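Local atomic coordinates of methyl transferase from Methanosarcina acetivorans (Methanosarcina acetivorans, PDB entry 6MRO), a protein that binds S-adenosyl-L-homocysteine and calcium ions and probably transfers methyl groups from S-adenosylmethionine. Residues D14-I26 / G42-G54. The protein carries 1 engineered substitution. Numbering follows the deposited sequence.
Sequences DIDHPQPAFQALI and GRGENAIMLAKNG. With SAH (S-adenosyl-L-homocysteine), chain B.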
loop_
_atom_site.group_PDB
_atom_site.type_symbol
_atom_site.label_atom_id
_atom_site.label_comp_id
_atom_site.label_asym_id
_atom_site.label_seq_id
_atom_site.Cartn_x
_atom_site.Cartn_y
_atom_site.Cartn_z
ATOM N N ASP A 14 -10.956 5.409 3.456
ATOM C CA ASP A 14 -10.696 5.200 4.877
ATOM C C ASP A 14 -11.771 4.297 5.483
ATOM O O ASP A 14 -12.549 4.683 6.349
ATOM C CB ASP A 14 -10.599 6.547 5.587
ATOM C CG ASP A 14 -10.146 6.420 7.007
ATOM O OD1 ASP A 14 -9.344 5.500 7.278
ATOM O OD2 ASP A 14 -10.614 7.234 7.841
ATOM N N ILE A 15 -11.791 3.051 4.996
ATOM C CA ILE A 15 -12.767 2.068 5.455
ATOM C C ILE A 15 -12.389 1.549 6.839
ATOM O O ILE A 15 -11.242 1.652 7.284
ATOM C CB ILE A 15 -12.913 0.914 4.447
ATOM C CG1 ILE A 15 -11.551 0.264 4.166
ATOM C CG2 ILE A 15 -13.589 1.409 3.168
ATOM C CD1 ILE A 15 -11.671 -1.027 3.358
ATOM N N ASP A 16 -13.379 0.977 7.529
ATOM C CA ASP A 16 -13.233 0.527 8.906
ATOM C C ASP A 16 -12.789 -0.925 9.007
ATOM O O ASP A 16 -13.078 -1.584 10.010
ATOM C CB ASP A 16 -14.547 0.744 9.677
ATOM C CG ASP A 16 -15.677 -0.199 9.244
ATOM O OD1 ASP A 16 -15.501 -1.089 8.384
ATOM O OD2 ASP A 16 -16.782 -0.036 9.793
ATOM N N HIS A 17 -12.115 -1.440 7.985
ATOM C CA HIS A 17 -11.643 -2.816 7.978
ATOM C C HIS A 17 -10.468 -2.897 7.010
ATOM O O HIS A 17 -10.252 -1.979 6.210
ATOM C CB HIS A 17 -12.770 -3.791 7.578
ATOM C CG HIS A 17 -13.447 -3.459 6.280
ATOM N ND1 HIS A 17 -14.433 -2.499 6.180
ATOM C CD2 HIS A 17 -13.318 -3.995 5.044
ATOM C CE1 HIS A 17 -14.872 -2.448 4.934
ATOM N NE2 HIS A 17 -14.208 -3.341 4.219
ATOM N N PRO A 18 -9.680 -3.969 7.063
ATOM C CA PRO A 18 -8.631 -4.144 6.056
ATOM C C PRO A 18 -9.256 -4.321 4.687
ATOM O O PRO A 18 -10.387 -4.786 4.562
ATOM C CB PRO A 18 -7.907 -5.423 6.504
ATOM C CG PRO A 18 -8.274 -5.574 7.962
ATOM C CD PRO A 18 -9.663 -5.039 8.074
ATOM N N GLN A 19 -8.509 -3.941 3.651
ATOM C CA GLN A 19 -8.982 -4.190 2.297
ATOM C C GLN A 19 -9.104 -5.694 2.056
ATOM O O GLN A 19 -8.198 -6.456 2.414
ATOM C CB GLN A 19 -8.037 -3.577 1.260
ATOM C CG GLN A 19 -8.221 -2.076 1.120
ATOM C CD GLN A 19 -9.494 -1.731 0.405
ATOM O OE1 GLN A 19 -10.150 -2.599 -0.173
ATOM N NE2 GLN A 19 -9.896 -0.474 0.496
ATOM N N PRO A 20 -10.199 -6.148 1.443
ATOM C CA PRO A 20 -10.350 -7.595 1.224
ATOM C C PRO A 20 -9.220 -8.203 0.419
ATOM O O PRO A 20 -8.829 -9.344 0.698
ATOM C CB PRO A 20 -11.698 -7.694 0.501
ATOM C CG PRO A 20 -12.469 -6.523 1.022
ATOM C CD PRO A 20 -11.474 -5.423 1.281
ATOM N N ALA A 21 -8.656 -7.473 -0.547
ATOM C CA ALA A 21 -7.571 -8.044 -1.346
ATOM C C ALA A 21 -6.386 -8.426 -0.471
ATOM O O ALA A 21 -5.733 -9.449 -0.708
ATOM C CB ALA A 21 -7.143 -7.065 -2.441
ATOM N N PHE A 22 -6.101 -7.628 0.564
ATOM C CA PHE A 22 -4.991 -7.963 1.449
ATOM C C PHE A 22 -5.375 -9.033 2.470
ATOM O O PHE A 22 -4.534 -9.869 2.820
ATOM C CB PHE A 22 -4.478 -6.686 2.116
ATOM C CG PHE A 22 -3.693 -5.804 1.174
ATOM C CD1 PHE A 22 -2.391 -6.132 0.815
ATOM C CD2 PHE A 22 -4.257 -4.666 0.634
ATOM C CE1 PHE A 22 -1.676 -5.334 -0.080
ATOM C CE2 PHE A 22 -3.545 -3.863 -0.268
ATOM C CZ PHE A 22 -2.262 -4.199 -0.619
ATOM N N GLN A 23 -6.627 -9.038 2.944
ATOM C CA GLN A 23 -7.092 -10.147 3.776
ATOM C C GLN A 23 -6.973 -11.470 3.032
ATOM O O GLN A 23 -6.610 -12.500 3.620
ATOM C CB GLN A 23 -8.544 -9.924 4.202
ATOM C CG GLN A 23 -9.230 -11.177 4.755
ATOM C CD GLN A 23 -8.630 -11.645 6.073
ATOM O OE1 GLN A 23 -8.211 -10.829 6.900
ATOM N NE2 GLN A 23 -8.584 -12.962 6.277
ATOM N N ALA A 24 -7.228 -11.447 1.724
ATOM C CA ALA A 24 -7.184 -12.669 0.930
ATOM C C ALA A 24 -5.755 -13.165 0.750
ATOM O O ALA A 24 -5.534 -14.371 0.580
ATOM C CB ALA A 24 -7.847 -12.424 -0.428
ATOM N N LEU A 25 -4.780 -12.249 0.780
ATOM C CA LEU A 25 -3.375 -12.645 0.715
ATOM C C LEU A 25 -2.967 -13.402 1.965
ATOM O O LEU A 25 -2.078 -14.258 1.913
ATOM C CB LEU A 25 -2.476 -11.416 0.537
ATOM C CG LEU A 25 -2.548 -10.701 -0.814
ATOM C CD1 LEU A 25 -1.723 -9.404 -0.780
ATOM C CD2 LEU A 25 -2.041 -11.649 -1.902
ATOM N N ILE A 26 -3.600 -13.103 3.094
ATOM C CA ILE A 26 -3.374 -13.914 4.280
ATOM C C ILE A 26 -4.023 -15.281 4.107
ATOM O O ILE A 26 -3.392 -16.319 4.344
ATOM C CB ILE A 26 -3.881 -13.184 5.536
ATOM C CG1 ILE A 26 -3.071 -11.899 5.731
ATOM C CG2 ILE A 26 -3.731 -14.073 6.764
ATOM C CD1 ILE A 26 -1.706 -12.134 6.355
ATOM N N GLY A 42 -2.054 5.175 6.009
ATOM C CA GLY A 42 -3.305 5.769 6.464
ATOM C C GLY A 42 -3.578 5.461 7.924
ATOM O O GLY A 42 -2.665 5.426 8.757
ATOM N N ARG A 43 -4.856 5.229 8.246
ATOM C CA ARG A 43 -5.285 4.980 9.621
ATOM C C ARG A 43 -5.126 3.521 10.047
ATOM O O ARG A 43 -5.732 3.114 11.049
ATOM C CB ARG A 43 -6.731 5.449 9.808
ATOM C CG ARG A 43 -6.803 6.939 9.991
ATOM C CD ARG A 43 -8.225 7.482 10.003
ATOM N NE ARG A 43 -8.229 8.855 10.494
ATOM C CZ ARG A 43 -8.982 9.827 9.992
ATOM N NH1 ARG A 43 -8.928 11.052 10.522
ATOM N NH2 ARG A 43 -9.736 9.598 8.913
ATOM N N GLY A 44 -4.347 2.726 9.297
ATOM C CA GLY A 44 -3.704 1.538 9.838
ATOM C C GLY A 44 -4.446 0.216 9.787
ATOM O O GLY A 44 -3.962 -0.751 10.387
ATOM N N GLU A 45 -5.577 0.120 9.075
ATOM C CA GLU A 45 -6.336 -1.134 9.078
ATOM C C GLU A 45 -5.520 -2.300 8.508
ATOM O O GLU A 45 -5.431 -3.370 9.124
ATOM C CB GLU A 45 -7.653 -0.978 8.313
ATOM C CG GLU A 45 -8.620 -0.051 8.989
ATOM C CD GLU A 45 -9.255 -0.660 10.232
ATOM O OE1 GLU A 45 -9.784 0.124 11.041
ATOM O OE2 GLU A 45 -9.240 -1.902 10.398
ATOM N N ASN A 46 -4.903 -2.112 7.342
ATOM C CA ASN A 46 -4.146 -3.217 6.757
ATOM C C ASN A 46 -2.927 -3.553 7.604
ATOM O O ASN A 46 -2.570 -4.728 7.755
ATOM C CB ASN A 46 -3.715 -2.879 5.335
ATOM C CG ASN A 46 -4.884 -2.821 4.371
ATOM O OD1 ASN A 46 -5.796 -3.642 4.457
ATOM N ND2 ASN A 46 -4.831 -1.893 3.412
ATOM N N ALA A 47 -2.278 -2.531 8.162
ATOM C CA ALA A 47 -1.075 -2.762 8.954
ATOM C C ALA A 47 -1.399 -3.552 10.209
ATOM O O ALA A 47 -0.678 -4.491 10.565
ATOM C CB ALA A 47 -0.429 -1.420 9.314
ATOM N N ILE A 48 -2.505 -3.207 10.871
ATOM C CA ILE A 48 -2.918 -3.935 12.063
ATOM C C ILE A 48 -3.265 -5.373 11.707
ATOM O O ILE A 48 -2.945 -6.310 12.444
ATOM C CB ILE A 48 -4.091 -3.200 12.744
ATOM C CG1 ILE A 48 -3.587 -1.888 13.367
ATOM C CG2 ILE A 48 -4.735 -4.083 13.802
ATOM C CD1 ILE A 48 -4.692 -0.944 13.828
ATOM N N MET A 49 -3.902 -5.576 10.560
ATOM C CA MET A 49 -4.235 -6.933 10.144
ATOM C C MET A 49 -2.972 -7.779 9.989
ATOM O O MET A 49 -2.918 -8.929 10.453
ATOM C CB MET A 49 -5.040 -6.881 8.846
ATOM C CG MET A 49 -5.589 -8.217 8.433
ATOM S SD MET A 49 -4.401 -9.020 7.357
ATOM C CE MET A 49 -4.494 -7.979 5.900
ATOM N N LEU A 50 -1.950 -7.233 9.338
ATOM C CA LEU A 50 -0.697 -7.972 9.177
ATOM C C LEU A 50 -0.075 -8.283 10.528
ATOM O O LEU A 50 0.452 -9.379 10.748
ATOM C CB LEU A 50 0.283 -7.164 8.327
ATOM C CG LEU A 50 -0.013 -7.150 6.823
ATOM C CD1 LEU A 50 1.121 -6.490 6.043
ATOM C CD2 LEU A 50 -0.244 -8.557 6.345
ATOM N N ALA A 51 -0.136 -7.314 11.451
ATOM C CA ALA A 51 0.396 -7.508 12.793
ATOM C C ALA A 51 -0.353 -8.603 13.538
ATOM O O ALA A 51 0.255 -9.381 14.280
ATOM C CB ALA A 51 0.342 -6.182 13.564
ATOM N N LYS A 52 -1.677 -8.689 13.360
ATOM C CA LYS A 52 -2.448 -9.746 14.010
ATOM C C LYS A 52 -2.271 -11.100 13.336
ATOM O O LYS A 52 -2.802 -12.097 13.836
ATOM C CB LYS A 52 -3.942 -9.387 14.049
ATOM C CG LYS A 52 -4.361 -8.568 15.267
ATOM C CD LYS A 52 -5.875 -8.592 15.468
ATOM C CE LYS A 52 -6.351 -7.393 16.284
ATOM N NZ LYS A 52 -6.152 -7.563 17.758
ATOM N N ASN A 53 -1.551 -11.162 12.221
ATOM C CA ASN A 53 -1.270 -12.412 11.532
ATOM C C ASN A 53 0.225 -12.706 11.448
ATOM O O ASN A 53 0.715 -13.248 10.454
ATOM C CB ASN A 53 -1.913 -12.404 10.151
ATOM C CG ASN A 53 -3.411 -12.579 10.241
ATOM O OD1 ASN A 53 -3.896 -13.688 10.408
ATOM N ND2 ASN A 53 -4.142 -11.478 10.205
ATOM N N GLY A 54 0.962 -12.348 12.494
ATOM C CA GLY A 54 2.315 -12.838 12.683
ATOM C C GLY A 54 3.430 -12.038 12.049
ATOM O O GLY A 54 4.574 -12.510 12.051
HETATM N N SAH B . -3.305 2.684 2.737
HETATM C CA SAH B . -4.367 3.457 3.410
HETATM C CB SAH B . -4.403 4.886 2.882
HETATM C CG SAH B . -4.480 4.976 1.358
HETATM S SD SAH B . -4.716 6.660 0.743
HETATM C C SAH B . -5.734 2.814 3.236
HETATM O O SAH B . -5.886 1.845 2.477
HETATM O OXT SAH B . -6.709 3.273 3.851
HETATM C "C5'" SAH B . -2.977 6.998 0.329
HETATM C "C4'" SAH B . -2.131 7.360 1.551
HETATM O "O4'" SAH B . -0.798 7.617 1.128
HETATM C "C3'" SAH B . -2.601 8.587 2.330
HETATM O "O3'" SAH B . -2.767 8.199 3.686
HETATM C "C2'" SAH B . -1.481 9.598 2.125
HETATM O "O2'" SAH B . -1.260 10.474 3.221
HETATM C "C1'" SAH B . -0.282 8.701 1.873
HETATM N N9 SAH B . 0.807 9.297 1.091
HETATM C C8 SAH B . 0.724 10.008 -0.086
HETATM N N7 SAH B . 1.972 10.318 -0.481
HETATM C C5 SAH B . 2.846 9.796 0.414
HETATM C C6 SAH B . 4.235 9.814 0.506
HETATM N N6 SAH B . 4.967 10.433 -0.410
HETATM N N1 SAH B . 4.843 9.184 1.560
HETATM C C2 SAH B . 4.091 8.532 2.520
HETATM N N3 SAH B . 2.715 8.524 2.442
HETATM C C4 SAH B . 2.118 9.138 1.393
HETATM O O HOH W 1 -6.830 4.910 6.126
HETATM O O HOH W 2 -11.200 -3.545 11.777
HETATM O O HOH W 3 -7.002 -11.356 9.367
#
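Asp-14 and Arg-43 form a salt bridge beside the glycine-rich loop of a Rossmann-like methyltransferase fold, an example of a loop (before helix 20-27) lying along the N-terminal end of helix 45-51, beside the ligand. Arg-43 NH2 reaches Asp-14 OD2 at 2.7 Å, almost within the guanidinium plane but from above the carboxylate plane; Asp-69 holds Arg-43 NE. The other carboxylate oxygen, OD1, accepts from a water that also donates to OXT of S-adenosyl-L-homocysteine and accepts from Arg-43 N.

A second polar link lies at Asn-46, where the backbone N of Gln-19, the N-cap of helix 20-27, donates to OD1 (2.8 Å) on a lone pair in the carbonyl plane. Glu-45 lies against the backbone of residues 15-17, its carboxylate paired with Lys-73 and Arg-77.

Apolar contacts join 20-26 and 45-51, whose axes run nearly parallel, 11° apart. In the conformers described here, Met-49 CB meets Pro-18 CG at 3.6 Å, and CG anti to the backbone N (chi1 -172°) plus later bends carry CE to Phe-22 CB (4.0 Å). Ile-26 CG1 touches Met-49 SD, 3.6 Å away, while CD1 approaches Leu-50 CD2 at 3.9 Å. Ile-26 CG2 makes plain van der Waals contact with Asn-53 OD1.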